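Local coordinates for minor fimbrium anchoring subunit Mfa2 (Porphyromonas gingivalis, PDB 5NFI), which anchors the minor (Mfa1) fimbriae in the bacterial outer membrane and regulates their length, at residues A23-K35 with L60-I74. Residues are numbered along the deposited sequence; the frame is centred on the assembly and turned at random.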
ATOM      1  N   ALA A  23       8.042 -13.405   6.434  1.00 61.46           N
ATOM      2  CA  ALA A  23       8.507 -14.235   5.330  1.00 62.50           C
ATOM      3  C   ALA A  23       8.027 -13.698   3.983  1.00 60.87           C
ATOM      4  O   ALA A  23       8.620 -13.992   2.950  1.00 61.02           O
ATOM      5  CB  ALA A  23       8.038 -15.656   5.517  1.00 64.93           C
ATOM      6  N   GLU A  24       6.949 -12.911   4.017  1.00 58.79           N
ATOM      7  CA  GLU A  24       6.305 -12.369   2.826  1.00 56.34           C
ATOM      8  C   GLU A  24       7.253 -11.542   1.991  1.00 53.71           C
ATOM      9  O   GLU A  24       7.042 -11.387   0.789  1.00 52.01           O
ATOM     10  CB  GLU A  24       5.098 -11.503   3.211  1.00 56.77           C
ATOM     11  CG  GLU A  24       3.826 -12.262   3.554  1.00 58.38           C
ATOM     12  CD  GLU A  24       3.915 -13.005   4.875  1.00 61.52           C
ATOM     13  OE1 GLU A  24       4.962 -12.919   5.551  1.00 61.97           O
ATOM     14  OE2 GLU A  24       2.919 -13.664   5.245  1.00 63.48           O
ATOM     15  N   VAL A  25       8.288 -10.992   2.627  1.00 53.93           N
ATOM     16  CA  VAL A  25       9.261 -10.175   1.906  1.00 52.79           C
ATOM     17  C   VAL A  25      10.306 -11.048   1.258  1.00 54.14           C
ATOM     18  O   VAL A  25      11.130 -11.615   1.953  1.00 56.49           O
ATOM     19  CB  VAL A  25       9.931  -9.167   2.828  1.00 52.93           C
ATOM     20  CG1 VAL A  25      10.947  -8.347   2.053  1.00 48.75           C
ATOM     21  CG2 VAL A  25       8.862  -8.268   3.462  1.00 51.88           C
ATOM     22  N   ALA A  26      10.268 -11.162  -0.072  1.00 53.25           N
ATOM     23  CA  ALA A  26      11.153 -12.091  -0.800  1.00 54.49           C
ATOM     24  C   ALA A  26      12.274 -11.409  -1.564  1.00 54.17           C
ATOM     25  O   ALA A  26      13.227 -12.064  -1.983  1.00 55.84           O
ATOM     26  CB  ALA A  26      10.356 -12.950  -1.763  1.00 50.78           C
ATOM     27  N   ARG A  27      12.171 -10.102  -1.757  1.00 51.99           N
ATOM     28  CA  ARG A  27      13.213  -9.389  -2.462  1.00 51.52           C
ATOM     29  C   ARG A  27      13.210  -7.933  -2.043  1.00 50.58           C
ATOM     30  O   ARG A  27      12.253  -7.465  -1.449  1.00 49.91           O
ATOM     31  CB  ARG A  27      13.031  -9.534  -3.968  1.00 51.49           C
ATOM     32  CG  ARG A  27      11.808  -8.850  -4.527  1.00 49.51           C
ATOM     33  CD  ARG A  27      11.630  -9.157  -6.007  1.00 49.55           C
ATOM     34  NE  ARG A  27      12.799  -8.833  -6.820  1.00 50.28           N
ATOM     35  CZ  ARG A  27      13.180  -7.601  -7.155  1.00 50.33           C
ATOM     36  NH1 ARG A  27      12.516  -6.533  -6.733  1.00 47.08           N
ATOM     37  NH2 ARG A  27      14.257  -7.434  -7.901  1.00 51.90           N
ATOM     38  N   LEU A  28      14.295  -7.222  -2.327  1.00 51.15           N
ATOM     39  CA  LEU A  28      14.484  -5.865  -1.820  1.00 50.99           C
ATOM     40  C   LEU A  28      15.091  -4.947  -2.876  1.00 50.63           C
ATOM     41  O   LEU A  28      15.923  -5.363  -3.678  1.00 51.38           O
ATOM     42  CB  LEU A  28      15.387  -5.866  -0.570  1.00 52.93           C
ATOM     43  CG  LEU A  28      14.774  -6.369   0.743  1.00 54.20           C
ATOM     44  CD1 LEU A  28      15.850  -6.570   1.774  1.00 55.58           C
ATOM     45  CD2 LEU A  28      13.673  -5.424   1.277  1.00 53.25           C
ATOM     46  N   ASN A  29      14.645  -3.698  -2.869  1.00 49.69           N
ATOM     47  CA  ASN A  29      15.262  -2.628  -3.617  1.00 50.04           C
ATOM     48  C   ASN A  29      15.592  -1.547  -2.587  1.00 50.41           C
ATOM     49  O   ASN A  29      14.696  -0.903  -2.043  1.00 50.29           O
ATOM     50  CB  ASN A  29      14.336  -2.086  -4.717  1.00 50.12           C
ATOM     51  CG  ASN A  29      14.052  -3.101  -5.828  1.00 51.48           C
ATOM     52  OD1 ASN A  29      13.327  -4.078  -5.637  1.00 52.35           O
ATOM     53  ND2 ASN A  29      14.571  -2.830  -7.010  1.00 52.10           N
ATOM     54  N   VAL A  30      16.870  -1.363  -2.296  1.00 51.12           N
ATOM     55  CA  VAL A  30      17.284  -0.450  -1.244  1.00 51.25           C
ATOM     56  C   VAL A  30      18.117   0.687  -1.823  1.00 52.88           C
ATOM     57  O   VAL A  30      19.133   0.453  -2.494  1.00 54.87           O
ATOM     58  CB  VAL A  30      18.072  -1.191  -0.156  1.00 50.87           C
ATOM     59  CG1 VAL A  30      18.309  -0.287   1.023  1.00 50.98           C
ATOM     60  CG2 VAL A  30      17.296  -2.405   0.278  1.00 50.25           C
ATOM     61  N   TYR A  31      17.671   1.914  -1.573  1.00 52.25           N
ATOM     62  CA  TYR A  31      18.293   3.107  -2.137  1.00 52.86           C
ATOM     63  C   TYR A  31      18.871   3.982  -1.039  1.00 54.58           C
ATOM     64  O   TYR A  31      18.345   4.020   0.081  1.00 55.21           O
ATOM     65  CB  TYR A  31      17.277   3.912  -2.968  1.00 51.37           C
ATOM     66  CG  TYR A  31      16.620   3.079  -4.032  1.00 49.77           C
ATOM     67  CD1 TYR A  31      17.268   2.825  -5.226  1.00 49.59           C
ATOM     68  CD2 TYR A  31      15.362   2.518  -3.829  1.00 48.61           C
ATOM     69  CE1 TYR A  31      16.688   2.050  -6.193  1.00 49.25           C
ATOM     70  CE2 TYR A  31      14.774   1.729  -4.794  1.00 47.89           C
ATOM     71  CZ  TYR A  31      15.450   1.502  -5.978  1.00 48.52           C
ATOM     72  OH  TYR A  31      14.893   0.719  -6.955  1.00 48.57           O
ATOM     73  N   ALA A  32      19.944   4.696  -1.363  1.00 55.07           N
ATOM     74  CA  ALA A  32      20.544   5.632  -0.418  1.00 55.25           C
ATOM     75  C   ALA A  32      20.520   7.033  -1.012  1.00 55.96           C
ATOM     76  O   ALA A  32      20.971   7.252  -2.136  1.00 56.13           O
ATOM     77  CB  ALA A  32      21.962   5.217  -0.064  1.00 55.13           C
ATOM     78  N   PHE A  33      19.963   7.971  -0.255  1.00 57.03           N
ATOM     79  CA  PHE A  33      19.940   9.366  -0.654  1.00 58.69           C
ATOM     80  C   PHE A  33      20.765  10.137   0.355  1.00 60.81           C
ATOM     81  O   PHE A  33      20.845   9.749   1.524  1.00 60.64           O
ATOM     82  CB  PHE A  33      18.499   9.884  -0.741  1.00 59.12           C
ATOM     83  CG  PHE A  33      17.716   9.267  -1.869  1.00 58.34           C
ATOM     84  CD1 PHE A  33      17.356   7.930  -1.829  1.00 57.24           C
ATOM     85  CD2 PHE A  33      17.389  10.006  -2.984  1.00 52.94           C
ATOM     86  CE1 PHE A  33      16.677   7.351  -2.872  1.00 50.51           C
ATOM     87  CE2 PHE A  33      16.710   9.430  -4.035  1.00 56.88           C
ATOM     88  CZ  PHE A  33      16.353   8.102  -3.977  1.00 55.86           C
ATOM     89  N   ASP A  34      21.404  11.210  -0.101  1.00 62.93           N
ATOM     90  CA  ASP A  34      22.300  11.982   0.756  1.00 64.92           C
ATOM     91  C   ASP A  34      21.661  13.250   1.320  1.00 65.74           C
ATOM     92  O   ASP A  34      20.447  13.431   1.247  1.00 64.45           O
ATOM     93  CB  ASP A  34      23.580  12.339  -0.004  1.00 66.11           C
ATOM     94  CG  ASP A  34      23.315  13.130  -1.271  1.00 66.86           C
ATOM     95  OD1 ASP A  34      22.360  13.932  -1.306  1.00 66.73           O
ATOM     96  OD2 ASP A  34      24.086  12.955  -2.242  1.00 67.94           O
ATOM     97  N   LYS A  35      22.502  14.119   1.871  1.00 68.56           N
ATOM     98  CA  LYS A  35      22.069  15.374   2.471  1.00 71.05           C
ATOM     99  C   LYS A  35      21.127  16.165   1.565  1.00 72.01           C
ATOM    100  O   LYS A  35      20.279  16.901   2.056  1.00 72.68           O
ATOM    101  CB  LYS A  35      23.287  16.238   2.841  1.00 73.35           C
ATOM    102  CG  LYS A  35      23.756  17.178   1.731  1.00 74.90           C
ATOM    103  CD  LYS A  35      24.868  18.123   2.184  1.00 77.75           C
ATOM    104  CE  LYS A  35      24.853  19.424   1.375  1.00 79.85           C
ATOM    105  NZ  LYS A  35      23.681  20.323   1.679  1.00 80.80           N
ATOM    106  N   LEU A  60      28.258   2.736   0.123  1.00 73.32           N
ATOM    107  CA  LEU A  60      28.349   4.190   0.031  1.00 75.24           C
ATOM    108  C   LEU A  60      29.814   4.529  -0.209  1.00 79.44           C
ATOM    109  O   LEU A  60      30.651   3.634  -0.218  1.00 80.78           O
ATOM    110  CB  LEU A  60      27.838   4.872   1.297  1.00 75.24           C
ATOM    111  CG  LEU A  60      26.425   4.550   1.777  1.00 73.54           C
ATOM    112  CD1 LEU A  60      26.202   5.235   3.089  1.00 73.97           C
ATOM    113  CD2 LEU A  60      25.419   5.036   0.771  1.00 72.45           C
ATOM    114  N   GLU A  61      30.144   5.800  -0.403  1.00 81.68           N
ATOM    115  CA  GLU A  61      31.538   6.159  -0.641  1.00 84.27           C
ATOM    116  C   GLU A  61      31.966   7.416   0.086  1.00 84.99           C
ATOM    117  O   GLU A  61      32.872   7.386   0.916  1.00 86.51           O
ATOM    118  CB  GLU A  61      31.791   6.321  -2.136  1.00 86.24           C
ATOM    119  CG  GLU A  61      31.705   5.014  -2.877  1.00 87.46           C
ATOM    120  CD  GLU A  61      31.778   5.185  -4.360  1.00 88.79           C
ATOM    121  OE1 GLU A  61      32.217   6.266  -4.815  1.00 89.87           O
ATOM    122  OE2 GLU A  61      31.386   4.235  -5.068  1.00 88.25           O
ATOM    123  N   LYS A  62      31.332   8.527  -0.245  1.00 82.71           N
ATOM    124  CA  LYS A  62      31.672   9.783   0.391  1.00 82.80           C
ATOM    125  C   LYS A  62      31.002   9.893   1.769  1.00 82.94           C
ATOM    126  O   LYS A  62      29.813   9.598   1.927  1.00 81.94           O
ATOM    127  CB  LYS A  62      31.272  10.945  -0.519  1.00 81.66           C
ATOM    128  CG  LYS A  62      31.566  10.686  -1.987  1.00 80.70           C
ATOM    129  CD  LYS A  62      32.225  11.879  -2.644  1.00 81.84           C
ATOM    130  CE  LYS A  62      32.919  11.476  -3.944  1.00 82.20           C
ATOM    131  NZ  LYS A  62      33.863  12.531  -4.468  1.00 83.92           N
ATOM    132  N   ASP A  63      31.783  10.303   2.767  1.00 83.82           N
ATOM    133  CA  ASP A  63      31.273  10.570   4.114  1.00 82.44           C
ATOM    134  C   ASP A  63      30.042  11.473   4.076  1.00 79.89           C
ATOM    135  O   ASP A  63      29.872  12.252   3.144  1.00 79.46           O
ATOM    136  CB  ASP A  63      32.362  11.219   4.985  1.00 84.31           C
ATOM    137  CG  ASP A  63      33.661  10.438   4.982  1.00 85.18           C
ATOM    138  OD1 ASP A  63      33.679   9.308   4.442  1.00 83.96           O
ATOM    139  OD2 ASP A  63      34.666  10.957   5.527  1.00 87.40           O
ATOM    140  N   GLY A  64      29.187  11.372   5.090  1.00 77.97           N
ATOM    141  CA  GLY A  64      28.036  12.258   5.181  1.00 76.58           C
ATOM    142  C   GLY A  64      26.761  11.670   5.768  1.00 74.59           C
ATOM    143  O   GLY A  64      26.765  10.563   6.334  1.00 74.39           O
ATOM    144  N   LEU A  65      25.669  12.426   5.650  1.00 73.08           N
ATOM    145  CA  LEU A  65      24.371  11.980   6.150  1.00 71.40           C
ATOM    146  C   LEU A  65      23.620  11.275   5.047  1.00 69.97           C
ATOM    147  O   LEU A  65      23.584  11.741   3.905  1.00 70.97           O
ATOM    148  CB  LEU A  65      23.540  13.147   6.683  1.00 71.87           C
ATOM    149  CG  LEU A  65      23.949  13.733   8.037  1.00 74.15           C
ATOM    150  CD1 LEU A  65      23.028  14.882   8.396  1.00 75.11           C
ATOM    151  CD2 LEU A  65      23.959  12.670   9.135  1.00 73.75           C
ATOM    152  N   TYR A  66      23.027  10.138   5.372  1.00 67.97           N
ATOM    153  CA  TYR A  66      22.249   9.424   4.379  1.00 65.27           C
ATOM    154  C   TYR A  66      20.975   8.894   4.991  1.00 64.61           C
ATOM    155  O   TYR A  66      20.904   8.626   6.187  1.00 65.41           O
ATOM    156  CB  TYR A  66      23.036   8.263   3.777  1.00 64.04           C
ATOM    157  CG  TYR A  66      24.298   8.633   3.037  1.00 64.11           C
ATOM    158  CD1 TYR A  66      25.490   8.848   3.720  1.00 65.37           C
ATOM    159  CD2 TYR A  66      24.310   8.725   1.649  1.00 62.89           C
ATOM    160  CE1 TYR A  66      26.651   9.165   3.041  1.00 65.94           C
ATOM    161  CE2 TYR A  66      25.463   9.044   0.966  1.00 63.30           C
ATOM    162  CZ  TYR A  66      26.633   9.259   1.662  1.00 64.57           C
ATOM    163  OH  TYR A  66      27.789   9.575   0.984  1.00 65.00           O
ATOM    164  N   THR A  67      19.958   8.759   4.152  1.00 62.88           N
ATOM    165  CA  THR A  67      18.749   8.063   4.540  1.00 60.52           C
ATOM    166  C   THR A  67      18.568   6.933   3.543  1.00 58.94           C
ATOM    167  O   THR A  67      18.904   7.067   2.357  1.00 58.48           O
ATOM    168  CB  THR A  67      17.514   8.982   4.547  1.00 59.15           C
ATOM    169  OG1 THR A  67      17.826  10.206   5.219  1.00 60.21           O
ATOM    170  CG2 THR A  67      16.359   8.295   5.251  1.00 58.00           C
ATOM    171  N   ILE A  68      18.060   5.812   4.026  1.00 57.97           N
ATOM    172  CA  ILE A  68      17.847   4.670   3.173  1.00 56.66           C
ATOM    173  C   ILE A  68      16.350   4.429   2.984  1.00 56.39           C
ATOM    174  O   ILE A  68      15.585   4.441   3.950  1.00 57.70           O
ATOM    175  CB  ILE A  68      18.547   3.438   3.750  1.00 56.31           C
ATOM    176  CG1 ILE A  68      19.923   3.304   3.094  1.00 57.73           C
ATOM    177  CG2 ILE A  68      17.723   2.183   3.534  1.00 54.87           C
ATOM    178  CD1 ILE A  68      20.867   2.391   3.811  1.00 58.96           C
ATOM    179  N   PHE A  69      15.936   4.245   1.732  1.00 54.82           N
ATOM    180  CA  PHE A  69      14.556   3.886   1.418  1.00 53.37           C
ATOM    181  C   PHE A  69      14.523   2.434   0.958  1.00 53.30           C
ATOM    182  O   PHE A  69      15.349   2.012   0.146  1.00 53.66           O
ATOM    183  CB  PHE A  69      13.980   4.812   0.343  1.00 52.37           C
ATOM    184  CG  PHE A  69      14.048   6.283   0.700  1.00 52.58           C
ATOM    185  CD1 PHE A  69      13.871   6.708   2.008  1.00 52.76           C
ATOM    186  CD2 PHE A  69      14.301   7.235  -0.272  1.00 52.52           C
ATOM    187  CE1 PHE A  69      13.937   8.049   2.339  1.00 53.01           C
ATOM    188  CE2 PHE A  69      14.372   8.575   0.057  1.00 53.06           C
ATOM    189  CZ  PHE A  69      14.189   8.978   1.366  1.00 53.28           C
ATOM    190  N   ALA A  70      13.593   1.650   1.481  1.00 52.78           N
ATOM    191  CA  ALA A  70      13.604   0.236   1.132  1.00 52.78           C
ATOM    192  C   ALA A  70      12.241  -0.255   0.639  1.00 52.28           C
ATOM    193  O   ALA A  70      11.186   0.031   1.221  1.00 51.21           O
ATOM    194  CB  ALA A  70      14.074  -0.602   2.314  1.00 52.86           C
ATOM    195  N   TRP A  71      12.286  -1.029  -0.434  1.00 52.40           N
ATOM    196  CA  TRP A  71      11.070  -1.536  -1.029  1.00 52.41           C
ATOM    197  C   TRP A  71      11.098  -3.038  -1.108  1.00 53.61           C
ATOM    198  O   TRP A  71      12.071  -3.623  -1.578  1.00 54.89           O
ATOM    199  CB  TRP A  71      10.875  -0.937  -2.411  1.00 50.87           C
ATOM    200  CG  TRP A  71      10.579   0.527  -2.378  1.00 50.36           C
ATOM    201  CD1 TRP A  71      11.477   1.553  -2.455  1.00 50.31           C
ATOM    202  CD2 TRP A  71       9.281   1.133  -2.268  1.00 50.40           C
ATOM    203  NE1 TRP A  71      10.819   2.766  -2.404  1.00 50.80           N
ATOM    204  CE2 TRP A  71       9.470   2.533  -2.288  1.00 50.63           C
ATOM    205  CE3 TRP A  71       7.979   0.628  -2.155  1.00 50.07           C
ATOM    206  CZ2 TRP A  71       8.407   3.429  -2.210  1.00 51.02           C
ATOM    207  CZ3 TRP A  71       6.919   1.525  -2.068  1.00 49.98           C
ATOM    208  CH2 TRP A  71       7.139   2.907  -2.102  1.00 50.49           C
ATOM    209  N   GLY A  72      10.022  -3.658  -0.640  1.00 53.67           N
ATOM    210  CA  GLY A  72       9.928  -5.097  -0.594  1.00 54.58           C
ATOM    211  C   GLY A  72       8.940  -5.603  -1.605  1.00 54.54           C
ATOM    212  O   GLY A  72       7.812  -5.114  -1.675  1.00 54.05           O
ATOM    213  N   ASN A  73       9.394  -6.584  -2.379  1.00 55.58           N
ATOM    214  CA  ASN A  73       8.611  -7.248  -3.412  1.00 55.53           C
ATOM    215  C   ASN A  73       8.201  -6.339  -4.565  1.00 54.95           C
ATOM    216  O   ASN A  73       7.085  -6.421  -5.055  1.00 54.23           O
ATOM    217  CB  ASN A  73       7.371  -7.888  -2.803  1.00 55.23           C
ATOM    218  CG  ASN A  73       7.707  -8.827  -1.686  1.00 56.24           C
ATOM    219  OD1 ASN A  73       8.795  -9.420  -1.663  1.00 57.25           O
ATOM    220  ND2 ASN A  73       6.780  -8.978  -0.743  1.00 55.76           N
ATOM    221  N   ILE A  74       9.107  -5.482  -5.007  1.00 56.12           N
ATOM    222  CA  ILE A  74       8.921  -4.810  -6.275  1.00 57.31           C
ATOM    223  C   ILE A  74       8.917  -5.851  -7.398  1.00 59.71           C
ATOM    224  O   ILE A  74       9.819  -6.672  -7.517  1.00 60.62           O
ATOM    225  CB  ILE A  74      10.001  -3.769  -6.520  1.00 57.84           C
ATOM    226  CG1 ILE A  74       9.701  -2.514  -5.700  1.00 56.47           C
ATOM    227  CG2 ILE A  74      10.079  -3.435  -7.993  1.00 58.30           C
ATOM    228  CD1 ILE A  74      10.705  -1.415  -5.913  1.00 56.33           C
TER
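The amide oxygen OD1 of N73 takes two backbone N-H groups of the facing loop, a straight bond from A26 N at 2.8 Å (167° at the hydrogen), lying on a lone pair, and a weak one from R27 N. On the same amide, ND2 gives a hydrogen to E24 O at 2.9 Å, arriving above that carbonyl's plane, and another to T111 O. Bonds on both its oxygen and nitrogen hold the buried amide against rotation, a good example of a side chain taking over where regular strand pairing stops. The backbone of N73 still bonds R27 O. Beyond it, strands 28-33 and 64-72 form an antiparallel ladder, the pairs N29-W71, Y31-F69 and F33-T67 each joined by two backbone bonds.

The aromatic residues of these pairs share one sheet face. With CG beside its backbone N (chi1 -56°), F69 leans along the strand so that CE2 lies over a face of the F33 ring; the ring centroids are 5.0 Å apart and the planes 36° from parallel. Y31 crosses W71 at about a right angle, CE2 to CD1 4.0 Å. Next to them, I74 sets CB 3.5 Å from N29 OD1. The other face is aliphatic: V30 CG1 meets I68 CG2 at 3.6 Å, and A32 CB touches L60 CD2.

In this transthyretin-clan protein the pair lies mid-sheet, strand 39-45 flanking 28-33 and strand 113-122 flanking 64-72. F172 packs on the aromatic face and accepts a bond from W71 NE1, while strand 3-10 covers the aliphatic face through V7 and F9.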